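Local coordinates for designed helical repeat protein (Synthetic construct, PDB 5CWF) that has no known natural function, being a de novo designed protein built to fold into a stack of repeated helices joined by short loops, at residues Arg133-Ser137 with Asp138-Lys142. Residues are numbered along the deposited sequence; the frame is centred on the assembly and turned at random.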
# COMPACT_ATOMS: atom_id res chain seq x y z
N ARG A 133 -6.78 10.77 -5.41
CA ARG A 133 -6.73 10.79 -6.87
C ARG A 133 -7.87 11.61 -7.45
O ARG A 133 -7.77 12.14 -8.56
CB ARG A 133 -6.74 9.37 -7.40
CG ARG A 133 -5.43 8.71 -7.06
CD ARG A 133 -5.32 7.33 -7.57
NE ARG A 133 -4.97 7.28 -8.98
CZ ARG A 133 -4.72 6.14 -9.62
NH1 ARG A 133 -4.77 4.99 -8.96
NH2 ARG A 133 -4.39 6.15 -10.90
N GLU A 134 -8.95 11.75 -6.68
CA GLU A 134 -10.06 12.62 -7.08
C GLU A 134 -9.68 14.08 -6.87
O GLU A 134 -10.00 14.96 -7.68
CB GLU A 134 -11.31 12.28 -6.29
CG GLU A 134 -12.53 13.08 -6.71
CD GLU A 134 -13.81 12.60 -6.03
OE1 GLU A 134 -13.81 11.48 -5.49
OE2 GLU A 134 -14.81 13.36 -6.05
N ASN A 135 -8.95 14.33 -5.78
CA ASN A 135 -8.49 15.69 -5.45
C ASN A 135 -7.24 15.66 -4.59
O ASN A 135 -7.32 15.34 -3.40
CB ASN A 135 -9.59 16.47 -4.73
CG ASN A 135 -9.12 17.84 -4.27
OD1 ASN A 135 -8.08 18.33 -4.71
ND2 ASN A 135 -9.87 18.45 -3.35
N ASN A 136 -6.08 15.96 -5.18
CA ASN A 136 -4.81 15.87 -4.44
C ASN A 136 -4.24 17.27 -4.19
O ASN A 136 -3.03 17.49 -4.26
CB ASN A 136 -3.82 14.95 -5.17
CG ASN A 136 -3.62 15.34 -6.61
OD1 ASN A 136 -3.45 16.51 -6.92
ND2 ASN A 136 -3.73 14.36 -7.50
N SER A 137 -5.15 18.20 -3.92
CA SER A 137 -4.81 19.53 -3.44
C SER A 137 -4.03 19.45 -2.13
O SER A 137 -4.13 18.47 -1.39
CB SER A 137 -6.08 20.36 -3.21
OG SER A 137 -6.88 19.76 -2.20
N ASP A 138 -3.27 20.50 -1.85
CA ASP A 138 -2.55 20.61 -0.59
C ASP A 138 -3.50 20.40 0.58
O ASP A 138 -3.16 19.72 1.54
CB ASP A 138 -1.86 21.98 -0.47
CG ASP A 138 -0.73 22.17 -1.46
OD1 ASP A 138 -0.60 21.34 -2.39
OD2 ASP A 138 0.04 23.14 -1.31
N GLU A 139 -4.69 21.00 0.50
CA GLU A 139 -5.68 20.88 1.57
C GLU A 139 -6.22 19.46 1.75
O GLU A 139 -6.39 19.00 2.87
CB GLU A 139 -6.84 21.84 1.33
CG GLU A 139 -7.94 21.71 2.39
CD GLU A 139 -9.04 22.73 2.24
OE1 GLU A 139 -8.93 23.61 1.35
OE2 GLU A 139 -10.00 22.67 3.03
N MET A 140 -6.53 18.77 0.65
CA MET A 140 -7.02 17.41 0.79
C MET A 140 -5.90 16.52 1.32
O MET A 140 -6.14 15.66 2.19
CB MET A 140 -7.53 16.87 -0.55
CG MET A 140 -8.25 15.53 -0.48
SD MET A 140 -9.68 15.47 0.63
CE MET A 140 -10.58 16.93 0.13
N ALA A 141 -4.68 16.75 0.86
CA ALA A 141 -3.55 15.91 1.30
C ALA A 141 -3.29 16.05 2.80
O ALA A 141 -2.92 15.08 3.46
CB ALA A 141 -2.29 16.29 0.51
N LYS A 142 -3.47 17.25 3.34
CA LYS A 142 -3.28 17.44 4.77
C LYS A 142 -4.33 16.67 5.57
O LYS A 142 -4.03 16.04 6.58
CB LYS A 142 -3.32 18.92 5.13
CG LYS A 142 -2.06 19.68 4.75
CD LYS A 142 -2.22 21.16 5.07
CE LYS A 142 -0.91 21.93 4.92
NZ LYS A 142 -1.10 23.38 5.21
O HOH W 1 -0.26 18.19 -3.21
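Ser-137 and Met-140 meet in an N-cap whose serine is itself held by an Asx turn, so two local motifs run in series through one three-residue link, a textbook case of a helix whose first-turn amide is capped by a serine side chain. The hydroxyl of Ser-137 accepts the amide of Met-140, OG to N 3.0 Å with an N-H...O angle of 159°, and thereby occupies one of the N-H groups that a first helical turn cannot pair with a preceding carbonyl. With OG set between its own backbone N and carbonyl carbon, the hydroxyl is brought over that turn. The regular helical ladder starts from the same residue, as Ala-141 N donates to Ser-137 O at 2.9 Å.

Two residues earlier, Asn-135, the first residue to leave helix 115-134, turns its amide back on the link: OD1 receives Ser-137 N at 3.0 Å, the donor standing 45° above the carbonyl plane. Its other end, ND2, bonds to Asp-177, the last ordered residue of the chain, so both ends of the amide are engaged and its rotation is fixed. Met-140 is buried and directs its side chain back toward the link. Its CG, anti to the backbone N (chi1 -172°), lies 3.1 Å from Asn-135 O, and the bends at chi2 and chi3 bring CE to 3.9 Å from Asn-135 ND2, so that the methyl meets the amide nitrogen where the two side chains cross at a slant. A water bridges the link to the new helix, donating to Asn-136 O and, at a longer 3.3 Å, to Asp-138 OD1.

The whole forms the hairpin between helices 115-134 and 138-156. Asn-136 and Ala-141 rest on Met-95 and Glu-94 of helix 93-111, while Arg-133 reaches Glu-82, Glu-85 and Glu-89 of helix 70-89 through salt bridges.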